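Long-range contacts in cycloalternan-forming enzyme (Listeria monocytogenes serovar 1/2a, PDB 5F7U), which belongs to glycoside hydrolase family 31, joins a TIM barrel to several beta domains and binds glycans and magnesium ions at several sites: residues D29-E34 with T116-V121; E154-L159 with A173-Y178; E255-I260 with R283-V288; A389-A394 with Y694-M699; D508-D513 with T547-G552. The protein carries 1 engineered substitution. All coordinates share one frame; numbering follows the deposited sequence.

Contact 1 of 5, residues D29-E34 with T116-V121; sequences DPKAGE and TDWEYV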
# COMPACT_ATOMS: atom_id res chain seq x y z
N ASP A 29 -8.66 15.67 -29.87
CA ASP A 29 -8.36 17.09 -29.66
C ASP A 29 -7.21 17.42 -30.60
O ASP A 29 -6.06 17.28 -30.21
CB ASP A 29 -7.96 17.36 -28.20
CG ASP A 29 -9.06 17.01 -27.20
OD1 ASP A 29 -10.20 17.50 -27.32
OD2 ASP A 29 -8.77 16.27 -26.24
N PRO A 30 -7.51 17.85 -31.85
CA PRO A 30 -6.47 18.05 -32.86
C PRO A 30 -5.52 19.20 -32.52
O PRO A 30 -5.96 20.28 -32.08
CB PRO A 30 -7.26 18.38 -34.12
CG PRO A 30 -8.60 17.72 -33.90
CD PRO A 30 -8.86 17.98 -32.43
N LYS A 31 -4.23 18.93 -32.70
CA LYS A 31 -3.19 19.93 -32.62
C LYS A 31 -2.84 20.39 -34.03
O LYS A 31 -3.21 19.74 -35.02
CB LYS A 31 -1.95 19.36 -31.93
CG LYS A 31 -2.15 18.99 -30.47
CD LYS A 31 -0.83 18.44 -29.93
CE LYS A 31 -1.00 17.54 -28.73
NZ LYS A 31 -1.62 16.23 -29.08
N ALA A 32 -2.10 21.49 -34.12
CA ALA A 32 -1.61 22.02 -35.40
C ALA A 32 -0.93 20.93 -36.25
O ALA A 32 -0.13 20.13 -35.73
CB ALA A 32 -0.66 23.18 -35.15
N GLY A 33 -1.25 20.91 -37.54
CA GLY A 33 -0.62 19.98 -38.48
C GLY A 33 -1.09 18.53 -38.44
O GLY A 33 -0.57 17.70 -39.19
N GLU A 34 -2.05 18.23 -37.58
CA GLU A 34 -2.61 16.87 -37.48
C GLU A 34 -3.82 16.68 -38.38
O GLU A 34 -4.79 17.44 -38.32
CB GLU A 34 -2.97 16.50 -36.03
CG GLU A 34 -1.76 16.53 -35.11
CD GLU A 34 -2.07 16.09 -33.69
OE1 GLU A 34 -3.22 16.31 -33.22
OE2 GLU A 34 -1.15 15.57 -33.02
N THR A 116 -4.81 23.49 -31.39
CA THR A 116 -3.85 23.94 -30.39
C THR A 116 -2.39 23.71 -30.79
O THR A 116 -2.10 22.94 -31.72
CB THR A 116 -4.11 23.18 -29.07
OG1 THR A 116 -4.08 21.77 -29.34
CG2 THR A 116 -5.48 23.56 -28.48
N ASP A 117 -1.49 24.39 -30.10
CA ASP A 117 -0.07 24.06 -30.13
C ASP A 117 0.56 24.44 -28.81
O ASP A 117 -0.04 25.19 -28.02
CB ASP A 117 0.65 24.74 -31.32
CG ASP A 117 1.87 23.94 -31.82
OD1 ASP A 117 2.37 23.03 -31.12
OD2 ASP A 117 2.34 24.24 -32.93
N TRP A 118 1.74 23.89 -28.55
CA TRP A 118 2.47 24.15 -27.31
C TRP A 118 3.08 25.55 -27.25
O TRP A 118 3.63 26.04 -28.24
CB TRP A 118 3.55 23.07 -27.09
CG TRP A 118 2.94 21.75 -26.73
CD1 TRP A 118 2.69 20.69 -27.57
CD2 TRP A 118 2.45 21.37 -25.45
NE1 TRP A 118 2.09 19.66 -26.87
CE2 TRP A 118 1.91 20.06 -25.57
CE3 TRP A 118 2.39 22.02 -24.20
CZ2 TRP A 118 1.36 19.37 -24.49
CZ3 TRP A 118 1.82 21.33 -23.11
CH2 TRP A 118 1.32 20.01 -23.27
N GLU A 119 2.96 26.17 -26.08
CA GLU A 119 3.67 27.40 -25.73
C GLU A 119 4.42 27.10 -24.44
O GLU A 119 3.90 26.37 -23.58
CB GLU A 119 2.69 28.54 -25.50
CG GLU A 119 1.87 28.91 -26.73
CD GLU A 119 0.87 30.03 -26.49
OE1 GLU A 119 0.63 30.44 -25.32
OE2 GLU A 119 0.30 30.49 -27.49
N TYR A 120 5.64 27.61 -24.32
CA TYR A 120 6.47 27.31 -23.16
C TYR A 120 6.94 28.60 -22.52
O TYR A 120 6.96 29.63 -23.15
CB TYR A 120 7.69 26.47 -23.54
CG TYR A 120 7.37 25.14 -24.16
CD1 TYR A 120 7.18 24.01 -23.35
CD2 TYR A 120 7.27 24.99 -25.56
CE1 TYR A 120 6.90 22.76 -23.90
CE2 TYR A 120 6.97 23.75 -26.12
CZ TYR A 120 6.79 22.65 -25.29
OH TYR A 120 6.50 21.42 -25.83
N VAL A 121 7.30 28.51 -21.24
CA VAL A 121 7.95 29.62 -20.56
C VAL A 121 9.30 29.84 -21.24
O VAL A 121 10.05 28.88 -21.48
CB VAL A 121 8.15 29.32 -19.04
CG1 VAL A 121 9.02 30.38 -18.39
CG2 VAL A 121 6.80 29.25 -18.34
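K31 lays the start of its side chain across the hydroxyl of T116, the two crossing obliquely with K31 CG 3.6 Å from T116 OG1. Its CG stands anti to the carbonyl carbon (chi1 -66°), and the chain then runs on extended until a bend at chi4. Farther out, K31 CE comes within 4.2 Å of NE1 of W118, approaching the indole obliquely in a loose touch. The backbones carry the firmer link, a single beta bridge between K31 and T116. A32 N gives its hydrogen to T116 O at 2.8 Å, nearly along the C=O axis, while the return bond from T116 N to P30 O is weak at 3.5 Å. Beside this bridge, A32 CB rests 3.9 Å from OD2 of D117. The loop holds its own shape: K31 to E34 form a type II turn, and E34 OE1 accepts from K31 N at 2.9 Å, met from above the carboxylate plane. The bridge thus joins the loop between strands 25-26 and 36-43 to strand 106-129. Strand 214-229 runs antiparallel beside the latter, its L228 touching K31, T116 and W118, and strand 235-243 adds Q237 and Q239 against the indole.

Contact 2 of 5, residues E154-L159 with A173-Y178; sequences EDLDTL and AGKSGY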
# COMPACT_ATOMS: atom_id res chain seq x y z
N GLU A 154 4.27 25.31 1.22
CA GLU A 154 3.31 24.58 2.05
C GLU A 154 3.93 24.33 3.44
O GLU A 154 3.25 24.40 4.45
CB GLU A 154 2.88 23.29 1.34
CG GLU A 154 1.76 22.51 2.02
CD GLU A 154 2.22 21.63 3.17
OE1 GLU A 154 3.41 21.24 3.19
OE2 GLU A 154 1.42 21.33 4.07
N ASP A 155 5.23 24.05 3.45
CA ASP A 155 6.05 24.12 4.65
C ASP A 155 7.46 24.48 4.21
O ASP A 155 7.73 24.57 3.02
CB ASP A 155 6.00 22.79 5.45
CG ASP A 155 6.39 22.94 6.94
OD1 ASP A 155 6.83 24.04 7.40
OD2 ASP A 155 6.27 21.94 7.68
N LEU A 156 8.36 24.69 5.16
CA LEU A 156 9.71 25.12 4.79
C LEU A 156 10.45 24.08 3.94
O LEU A 156 11.42 24.41 3.26
CB LEU A 156 10.50 25.54 6.03
CG LEU A 156 9.86 26.68 6.84
CD1 LEU A 156 10.77 27.06 7.99
CD2 LEU A 156 9.56 27.89 5.96
N ASP A 157 9.95 22.85 3.95
CA ASP A 157 10.53 21.77 3.13
C ASP A 157 9.64 21.28 1.96
O ASP A 157 9.93 20.25 1.37
CB ASP A 157 10.93 20.57 4.02
CG ASP A 157 9.78 19.98 4.83
OD1 ASP A 157 8.61 20.36 4.62
OD2 ASP A 157 10.05 19.14 5.70
N THR A 158 8.57 22.02 1.64
CA THR A 158 7.60 21.58 0.63
C THR A 158 7.22 22.79 -0.22
O THR A 158 6.57 23.72 0.27
CB THR A 158 6.36 20.95 1.31
OG1 THR A 158 6.75 19.79 2.05
CG2 THR A 158 5.30 20.52 0.26
N LEU A 159 7.67 22.77 -1.48
CA LEU A 159 7.49 23.89 -2.41
C LEU A 159 6.28 23.66 -3.30
O LEU A 159 6.12 22.58 -3.84
CB LEU A 159 8.75 24.05 -3.26
CG LEU A 159 8.74 25.05 -4.43
CD1 LEU A 159 8.69 26.48 -3.91
CD2 LEU A 159 9.95 24.83 -5.32
N ALA A 173 -1.34 31.61 -0.74
CA ALA A 173 -0.40 31.91 0.36
C ALA A 173 0.34 30.67 0.86
O ALA A 173 -0.20 29.57 0.85
CB ALA A 173 -1.15 32.56 1.52
N GLY A 174 1.59 30.86 1.28
CA GLY A 174 2.32 29.82 2.01
C GLY A 174 3.08 30.47 3.16
O GLY A 174 2.81 31.61 3.52
N LYS A 175 4.04 29.74 3.72
CA LYS A 175 4.88 30.22 4.83
C LYS A 175 5.72 31.43 4.43
O LYS A 175 6.09 31.57 3.26
CB LYS A 175 5.87 29.13 5.27
CG LYS A 175 5.25 27.80 5.63
CD LYS A 175 4.62 27.82 6.98
CE LYS A 175 4.26 26.41 7.39
NZ LYS A 175 3.55 26.42 8.68
N SER A 176 6.05 32.27 5.41
CA SER A 176 6.85 33.46 5.15
C SER A 176 8.33 33.29 5.46
O SER A 176 9.14 34.19 5.18
CB SER A 176 6.30 34.65 5.96
OG SER A 176 5.03 35.02 5.47
N GLY A 177 8.69 32.14 6.01
CA GLY A 177 10.07 31.90 6.46
C GLY A 177 11.05 31.60 5.34
O GLY A 177 11.78 30.61 5.40
N TYR A 178 11.08 32.44 4.32
CA TYR A 178 12.05 32.30 3.24
C TYR A 178 12.82 33.60 3.04
O TYR A 178 12.39 34.66 3.50
CB TYR A 178 11.37 31.84 1.93
CG TYR A 178 10.32 32.80 1.41
CD1 TYR A 178 10.69 33.90 0.62
CD2 TYR A 178 8.97 32.61 1.69
CE1 TYR A 178 9.73 34.79 0.15
CE2 TYR A 178 7.99 33.49 1.21
CZ TYR A 178 8.38 34.57 0.43
OH TYR A 178 7.46 35.47 -0.06
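Apolar contact comes first: CD2 of L156 reaches K175 CB at 4.0 Å, where the two side chains cross at about a right angle. The same methyl lies 3.6 Å from the carbonyl oxygen G177 O, so this one branch of the leucine meets both ends of the K175-G177 bend. K175 CG is anti to the carbonyl carbon, and a bend at chi2 (-77°) lays the chain alongside D155, the two pointing the same way. There CE of K175 packs closely, 3.5 Å from D155 OD1 and 3.7 Å from E154 O. The charge term comes second: K175 NZ stays 4.2 Å from D155 OD1, beyond a salt bridge, though the opposite charges probably still attract. Local hydrogen bonds make up the third group. D155 OD1 takes the backbone N-H of L156 at 2.8 Å from above the carboxylate plane, which steadies the carboxylate beside the lysine. G177 centres an inverse gamma turn on the facing loop. A magnesium ion is bound about 4 Å from the D155 side chain. E154 and D155 together face T158 in a classic beta bulge, beside the type I turn from D155 to T158, at the hairpin between strands 148-153 and 158-164 of the galactose mutarotase-like domain.

Contact 3 of 5, residues E255-I260 with R283-V288; sequences ERYDTI and RTYLAV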
# COMPACT_ATOMS: atom_id res chain seq x y z
N GLU A 255 -1.49 2.52 -6.81
CA GLU A 255 -1.35 1.08 -6.64
C GLU A 255 -0.96 0.51 -8.01
O GLU A 255 -1.72 0.63 -8.99
CB GLU A 255 -2.66 0.51 -6.13
CG GLU A 255 -2.63 -1.00 -5.93
CD GLU A 255 -3.97 -1.51 -5.44
OE1 GLU A 255 -5.00 -0.97 -5.89
OE2 GLU A 255 -3.97 -2.44 -4.60
N ARG A 256 0.24 -0.05 -8.11
CA ARG A 256 0.78 -0.49 -9.40
C ARG A 256 1.18 -1.96 -9.31
O ARG A 256 1.77 -2.39 -8.32
CB ARG A 256 1.99 0.38 -9.80
CG ARG A 256 1.65 1.88 -9.91
CD ARG A 256 0.75 2.12 -11.11
NE ARG A 256 0.15 3.45 -11.14
CZ ARG A 256 -0.57 3.92 -12.14
NH1 ARG A 256 -0.75 3.19 -13.25
NH2 ARG A 256 -1.09 5.13 -12.05
N TYR A 257 0.85 -2.72 -10.36
CA TYR A 257 0.94 -4.19 -10.33
C TYR A 257 2.12 -4.74 -11.12
O TYR A 257 2.47 -5.93 -10.99
CB TYR A 257 -0.37 -4.78 -10.90
CG TYR A 257 -1.60 -4.50 -10.05
CD1 TYR A 257 -2.21 -3.22 -10.06
CD2 TYR A 257 -2.16 -5.50 -9.27
CE1 TYR A 257 -3.35 -2.96 -9.30
CE2 TYR A 257 -3.30 -5.26 -8.49
CZ TYR A 257 -3.89 -3.98 -8.52
OH TYR A 257 -5.01 -3.72 -7.78
N ASP A 258 2.69 -3.87 -11.97
CA ASP A 258 3.73 -4.28 -12.90
C ASP A 258 5.14 -4.23 -12.33
O ASP A 258 5.94 -5.15 -12.57
CB ASP A 258 3.62 -3.51 -14.24
CG ASP A 258 3.61 -1.97 -14.09
OD1 ASP A 258 3.49 -1.40 -12.98
OD2 ASP A 258 3.73 -1.30 -15.16
N THR A 259 5.43 -3.16 -11.60
CA THR A 259 6.75 -2.91 -11.04
C THR A 259 6.61 -1.92 -9.89
O THR A 259 5.68 -1.13 -9.86
CB THR A 259 7.73 -2.37 -12.10
OG1 THR A 259 9.02 -2.19 -11.50
CG2 THR A 259 7.21 -1.06 -12.74
N ILE A 260 7.53 -1.99 -8.93
CA ILE A 260 7.58 -0.97 -7.87
C ILE A 260 8.40 0.27 -8.26
O ILE A 260 8.27 1.33 -7.64
CB ILE A 260 7.98 -1.54 -6.48
CG1 ILE A 260 9.37 -2.19 -6.50
CG2 ILE A 260 6.91 -2.52 -6.01
CD1 ILE A 260 10.51 -1.26 -6.15
N ARG A 283 -2.50 -1.45 -15.77
CA ARG A 283 -3.69 -0.70 -15.35
C ARG A 283 -3.90 -0.83 -13.84
O ARG A 283 -3.24 -1.66 -13.19
CB ARG A 283 -4.92 -1.14 -16.13
CG ARG A 283 -4.76 -0.84 -17.63
CD ARG A 283 -5.90 -1.41 -18.43
NE ARG A 283 -5.60 -1.27 -19.85
CZ ARG A 283 -6.42 -1.62 -20.83
NH1 ARG A 283 -7.63 -2.16 -20.55
NH2 ARG A 283 -6.02 -1.45 -22.10
N THR A 284 -4.77 0.00 -13.29
CA THR A 284 -5.04 -0.00 -11.86
C THR A 284 -6.38 0.64 -11.51
O THR A 284 -6.87 1.53 -12.22
CB THR A 284 -3.93 0.68 -11.04
OG1 THR A 284 -4.23 0.54 -9.64
CG2 THR A 284 -3.77 2.20 -11.39
N TYR A 285 -6.92 0.17 -10.39
CA TYR A 285 -8.15 0.72 -9.82
C TYR A 285 -7.88 1.99 -9.03
O TYR A 285 -8.80 2.74 -8.74
CB TYR A 285 -8.73 -0.26 -8.81
CG TYR A 285 -8.88 -1.69 -9.26
CD1 TYR A 285 -10.02 -2.11 -9.95
CD2 TYR A 285 -7.89 -2.66 -8.92
CE1 TYR A 285 -10.19 -3.44 -10.32
CE2 TYR A 285 -8.05 -3.99 -9.29
CZ TYR A 285 -9.19 -4.36 -9.99
OH TYR A 285 -9.33 -5.65 -10.34
N LEU A 286 -6.62 2.20 -8.64
CA LEU A 286 -6.31 3.23 -7.64
C LEU A 286 -5.06 3.95 -8.14
O LEU A 286 -3.95 3.44 -8.03
CB LEU A 286 -6.11 2.57 -6.26
CG LEU A 286 -6.26 3.45 -5.01
CD1 LEU A 286 -6.11 2.55 -3.78
CD2 LEU A 286 -5.24 4.58 -4.98
N ALA A 287 -5.28 5.13 -8.72
CA ALA A 287 -4.22 5.86 -9.44
C ALA A 287 -4.04 7.20 -8.77
O ALA A 287 -5.02 7.93 -8.57
CB ALA A 287 -4.62 6.07 -10.90
N VAL A 288 -2.80 7.54 -8.45
CA VAL A 288 -2.52 8.74 -7.65
C VAL A 288 -1.37 9.48 -8.33
O VAL A 288 -0.36 8.86 -8.61
CB VAL A 288 -2.08 8.35 -6.21
CG1 VAL A 288 -1.71 9.60 -5.42
CG2 VAL A 288 -3.17 7.53 -5.50
O HOH W 1 -0.22 7.95 -11.41
O HOH W 2 -0.39 -1.56 -12.71
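T284 stands at the centre of this buried contact, its hydroxyl closing an ST turn in the galactose mutarotase-like domain. OG1 is anti to the backbone N (chi1 -175°), which aims it across at E255: T284 OG1 donates to E255 O at 2.6 Å, in the carbonyl plane and on a lone pair. T284 OG1 also accepts from L286 N, the bond that defines the turn. On its other side E255 N donates to L286 O at 2.9 Å in a nearly straight bond (176°), so E255 is gripped through both its N-H and its C=O. The threonine's methyl turns the other way. T284 CG2 sits 3.6 Å above the plane of the R256 guanidinium, over its centre, while that group's NE is held by F253 O and its NH2 by E268 O. Y257 crosses T284 at about a right angle, offering its ring edge to OG1, and crosses Y285 likewise, with its hydroxyl in the plane of the Y285 ring. Y257 OH is bonded to S600 O, and Y285 OH to Q278 and D602; E255 OE2 accepts a hydrogen bond from W628 NE1. S600, D602 and W628 tie the contact to the TIM-barrel domain. The side chain of Y285 is about 6 Å from a bound alpha-D-glucopyranose. At the edge of the Y257 ring, one water accepts from Y257 N and donates to R283 O, each at 2.9 Å.

Contact 4 of 5, residues A389-A394 with Y694-M699; sequences ANDIPA and YLYTRM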
# COMPACT_ATOMS: atom_id res chain seq x y z
N ALA A 389 -14.61 -24.47 15.05
CA ALA A 389 -14.10 -25.85 15.16
C ALA A 389 -12.61 -25.97 14.81
O ALA A 389 -11.90 -26.84 15.34
CB ALA A 389 -14.91 -26.78 14.28
N ASN A 390 -12.16 -25.08 13.94
CA ASN A 390 -10.78 -25.04 13.45
C ASN A 390 -9.91 -24.01 14.18
O ASN A 390 -8.79 -23.72 13.73
CB ASN A 390 -10.79 -24.82 11.93
CG ASN A 390 -11.27 -26.05 11.18
OD1 ASN A 390 -10.54 -27.02 11.05
ND2 ASN A 390 -12.53 -26.04 10.72
N ASP A 391 -10.42 -23.49 15.30
CA ASP A 391 -9.71 -22.50 16.12
C ASP A 391 -9.15 -21.33 15.31
O ASP A 391 -7.95 -21.02 15.36
CB ASP A 391 -8.60 -23.19 16.95
CG ASP A 391 -9.14 -24.31 17.83
OD1 ASP A 391 -10.15 -24.10 18.53
OD2 ASP A 391 -8.55 -25.42 17.83
N ILE A 392 -10.05 -20.70 14.54
CA ILE A 392 -9.70 -19.56 13.69
C ILE A 392 -10.42 -18.33 14.26
O ILE A 392 -11.59 -18.08 13.93
CB ILE A 392 -10.08 -19.82 12.20
CG1 ILE A 392 -9.49 -21.13 11.66
CG2 ILE A 392 -9.72 -18.61 11.32
CD1 ILE A 392 -7.96 -21.20 11.63
N PRO A 393 -9.73 -17.55 15.11
CA PRO A 393 -10.34 -16.39 15.76
C PRO A 393 -10.34 -15.14 14.86
O PRO A 393 -9.73 -14.12 15.17
CB PRO A 393 -9.48 -16.23 17.01
CG PRO A 393 -8.11 -16.60 16.52
CD PRO A 393 -8.37 -17.79 15.64
N ALA A 394 -11.08 -15.22 13.76
CA ALA A 394 -11.20 -14.11 12.83
C ALA A 394 -11.96 -12.96 13.49
O ALA A 394 -12.67 -13.16 14.49
CB ALA A 394 -11.91 -14.58 11.55
N TYR A 694 0.45 -18.89 11.53
CA TYR A 694 0.54 -17.51 11.05
C TYR A 694 -0.56 -16.59 11.59
O TYR A 694 -0.27 -15.47 11.99
CB TYR A 694 0.68 -17.46 9.52
CG TYR A 694 2.05 -17.91 9.17
CD1 TYR A 694 3.16 -17.11 9.47
CD2 TYR A 694 2.28 -19.18 8.65
CE1 TYR A 694 4.45 -17.55 9.24
CE2 TYR A 694 3.58 -19.64 8.41
CZ TYR A 694 4.65 -18.82 8.71
OH TYR A 694 5.94 -19.26 8.47
N LEU A 695 -1.80 -17.07 11.61
CA LEU A 695 -2.87 -16.28 12.21
C LEU A 695 -2.60 -16.00 13.70
O LEU A 695 -2.79 -14.87 14.17
CB LEU A 695 -4.24 -16.93 12.03
CG LEU A 695 -5.42 -16.20 12.70
CD1 LEU A 695 -5.54 -14.74 12.26
CD2 LEU A 695 -6.72 -16.95 12.49
N TYR A 696 -2.18 -17.03 14.45
CA TYR A 696 -1.89 -16.82 15.88
C TYR A 696 -0.72 -15.87 16.07
O TYR A 696 -0.75 -15.02 16.95
CB TYR A 696 -1.65 -18.13 16.64
CG TYR A 696 -2.75 -19.18 16.54
CD1 TYR A 696 -4.08 -18.84 16.19
CD2 TYR A 696 -2.47 -20.51 16.86
CE1 TYR A 696 -5.07 -19.81 16.10
CE2 TYR A 696 -3.46 -21.49 16.78
CZ TYR A 696 -4.75 -21.13 16.40
OH TYR A 696 -5.69 -22.12 16.33
N THR A 697 0.30 -16.01 15.22
CA THR A 697 1.42 -15.06 15.26
C THR A 697 0.94 -13.62 15.06
O THR A 697 1.36 -12.71 15.80
CB THR A 697 2.56 -15.43 14.26
OG1 THR A 697 3.08 -16.71 14.64
CG2 THR A 697 3.70 -14.43 14.34
N ARG A 698 0.05 -13.42 14.08
CA ARG A 698 -0.49 -12.09 13.83
C ARG A 698 -1.24 -11.58 15.07
O ARG A 698 -1.09 -10.42 15.46
CB ARG A 698 -1.40 -12.07 12.58
CG ARG A 698 -1.93 -10.68 12.25
CD ARG A 698 -3.01 -10.75 11.17
NE ARG A 698 -3.50 -9.42 10.80
CZ ARG A 698 -2.85 -8.57 10.01
NH1 ARG A 698 -1.66 -8.86 9.49
NH2 ARG A 698 -3.41 -7.40 9.73
N MET A 699 -2.02 -12.46 15.71
CA MET A 699 -2.70 -12.06 16.92
C MET A 699 -1.72 -11.78 18.07
O MET A 699 -1.94 -10.84 18.84
CB MET A 699 -3.82 -13.04 17.31
CG MET A 699 -4.92 -13.14 16.24
SD MET A 699 -5.65 -11.58 15.68
CE MET A 699 -6.73 -11.22 17.06
O HOH W 3 -5.37 -24.53 17.53
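Y696 leaves its helix with CG anti to the carbonyl carbon (chi1 -55°), which carries the ring from CB out toward the 389-394 segment. Along the near edge, CE1 comes first: it lies 3.9 Å from P393 CD, which sits near the ring plane as the two side chains cross at about a right angle. CE1 also passes D391 O, and beyond CZ the hydroxyl reaches that same oxygen. Y696 OH donates to D391 O at 2.7 Å, on a lone pair in the carbonyl plane. CB of D391 closes in on the hydroxyl too, at 3.2 Å from Y696 OH. A water donates to Y696 OH and, weakly, to OD2 of D391, so the phenol oxygen both gives and receives. One residue earlier, L695 supplies the apolar half: its CD2 lies 3.6 Å from I392 CG2 and 3.7 Å from P393 CD, meeting the proline tip to tip. D391, with positive phi, is the C-prime residue of the Schellman motif ending helix 377-389. P393 then centres an inverse gamma turn. The contact sets the link from helix 377-389 into barrel strand 396-399 against helix 687-700, with L367 of strand 367-369 touching both I392 and L695.

Contact 5 of 5, residues D508-D513 with T547-G552; sequences DFTNKD and TTFSNG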
# COMPACT_ATOMS: atom_id res chain seq x y z
N ASP A 508 -24.83 10.62 -8.11
CA ASP A 508 -23.88 11.72 -8.10
C ASP A 508 -23.41 12.03 -6.68
O ASP A 508 -24.08 12.77 -5.95
CB ASP A 508 -24.49 12.95 -8.77
CG ASP A 508 -23.53 14.15 -8.80
OD1 ASP A 508 -22.39 14.06 -8.26
OD2 ASP A 508 -23.93 15.19 -9.38
N PHE A 509 -22.26 11.47 -6.29
CA PHE A 509 -21.72 11.66 -4.94
C PHE A 509 -21.22 13.07 -4.65
O PHE A 509 -20.88 13.37 -3.51
CB PHE A 509 -20.71 10.56 -4.57
CG PHE A 509 -21.36 9.24 -4.29
CD1 PHE A 509 -21.89 8.97 -3.03
CD2 PHE A 509 -21.53 8.30 -5.31
CE1 PHE A 509 -22.54 7.76 -2.77
CE2 PHE A 509 -22.18 7.09 -5.07
CZ PHE A 509 -22.70 6.83 -3.79
N THR A 510 -21.25 13.94 -5.66
CA THR A 510 -20.93 15.38 -5.45
C THR A 510 -22.15 16.15 -4.93
O THR A 510 -22.03 17.31 -4.51
CB THR A 510 -20.35 16.09 -6.71
OG1 THR A 510 -21.38 16.38 -7.67
CG2 THR A 510 -19.23 15.29 -7.36
N ASN A 511 -23.32 15.51 -4.99
CA ASN A 511 -24.59 16.14 -4.71
C ASN A 511 -25.01 15.72 -3.29
O ASN A 511 -25.41 14.58 -3.09
CB ASN A 511 -25.60 15.71 -5.79
CG ASN A 511 -27.00 16.30 -5.61
OD1 ASN A 511 -27.40 16.66 -4.51
ND2 ASN A 511 -27.76 16.34 -6.70
N LYS A 512 -24.88 16.63 -2.32
CA LYS A 512 -25.13 16.28 -0.91
C LYS A 512 -26.54 15.71 -0.68
O LYS A 512 -26.69 14.73 0.05
CB LYS A 512 -24.85 17.47 0.02
CG LYS A 512 -24.83 17.13 1.51
CD LYS A 512 -24.94 18.41 2.34
CE LYS A 512 -25.26 18.11 3.81
NZ LYS A 512 -25.03 19.33 4.63
N ASP A 513 -27.55 16.30 -1.32
CA ASP A 513 -28.92 15.78 -1.25
C ASP A 513 -29.05 14.35 -1.82
O ASP A 513 -29.74 13.52 -1.24
CB ASP A 513 -29.92 16.71 -1.95
CG ASP A 513 -30.04 18.10 -1.31
OD1 ASP A 513 -29.73 18.29 -0.11
OD2 ASP A 513 -30.49 19.01 -2.02
N THR A 547 -20.37 14.30 -19.56
CA THR A 547 -20.96 13.87 -18.30
C THR A 547 -20.74 14.96 -17.25
O THR A 547 -19.61 15.40 -17.08
CB THR A 547 -20.35 12.52 -17.85
OG1 THR A 547 -20.56 11.58 -18.91
CG2 THR A 547 -21.01 12.02 -16.57
N THR A 548 -21.82 15.43 -16.62
CA THR A 548 -21.77 16.63 -15.77
C THR A 548 -22.28 16.34 -14.36
O THR A 548 -23.36 15.78 -14.19
CB THR A 548 -22.61 17.78 -16.39
OG1 THR A 548 -22.22 17.99 -17.75
CG2 THR A 548 -22.43 19.09 -15.58
N PHE A 549 -21.50 16.77 -13.37
CA PHE A 549 -21.83 16.57 -11.96
C PHE A 549 -22.36 17.85 -11.30
O PHE A 549 -22.23 18.95 -11.88
CB PHE A 549 -20.62 15.97 -11.23
CG PHE A 549 -20.23 14.62 -11.77
CD1 PHE A 549 -19.57 14.51 -13.01
CD2 PHE A 549 -20.57 13.46 -11.09
CE1 PHE A 549 -19.25 13.26 -13.53
CE2 PHE A 549 -20.25 12.21 -11.61
CZ PHE A 549 -19.59 12.11 -12.83
N SER A 550 -22.96 17.70 -10.12
CA SER A 550 -23.60 18.83 -9.44
C SER A 550 -22.63 19.94 -9.04
O SER A 550 -23.04 21.09 -8.84
CB SER A 550 -24.39 18.36 -8.23
OG SER A 550 -23.50 18.08 -7.17
N ASN A 551 -21.36 19.57 -8.89
CA ASN A 551 -20.28 20.51 -8.59
C ASN A 551 -19.82 21.29 -9.83
O ASN A 551 -18.89 22.07 -9.74
CB ASN A 551 -19.11 19.81 -7.87
CG ASN A 551 -18.38 18.79 -8.74
OD1 ASN A 551 -18.75 18.54 -9.89
ND2 ASN A 551 -17.34 18.18 -8.19
N GLY A 552 -20.47 21.06 -10.97
CA GLY A 552 -20.13 21.75 -12.22
C GLY A 552 -18.99 21.11 -13.00
O GLY A 552 -18.77 21.46 -14.16
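One aspartate, D508, fastens both sides of this contact at once, each carboxylate oxygen accepting hydrogen bonds from a different segment. OD2 takes the backbone N-H of S550 at 2.8 Å on its syn lone pair. OD1 looks back to its own segment: it accepts from T510 N, closing an Asx turn, and from T510 OG1 at 2.6 Å on its syn lone pair. With CG anti to the backbone N (chi1 -180°), OD1 also meets the edge of the F549 ring, 3.4 Å from F549 CD2, carboxylate and ring planes 86° apart. T510 OG1 lies 2.8 Å from S550 OG and accepts a weak bond from N551 N, while its methyl CG2 touches N551 ND2 at 3.6 Å. The carboxamide OD1 of N551 turns to E553 N. Type I turns shape both segments. N511, at the N-cap of helix 512-520, accepts from A514 N through OD1, and the 547-552 loop precedes helix 555-577, whose M558 touches T510 and F549 in the TIM-barrel domain.

Contacts 1, 2 and 3 follow one another along the chain, and all reach the same network of antiparallel strands, though their centres lie about 30 to 34 Å apart. Contact 1 ties in the N-terminal domain, whereas contacts 2 and 3 both belong to the galactose mutarotase-like domain. Contacts 4 and 5 lie in the TIM barrel, where contact 5 is nested inside the long stretch of chain that contact 4 closes, their centres about 44 Å apart. Contact 3, its centre about 10 Å from the centre of the chain, lies at a place where the mutarotase-like domain meets the barrel. Contacts 1 and 4, about 60 Å apart between centres, stand on opposite sides of the chain's centre, so the five sample a broad, multidomain molecule without touching one another.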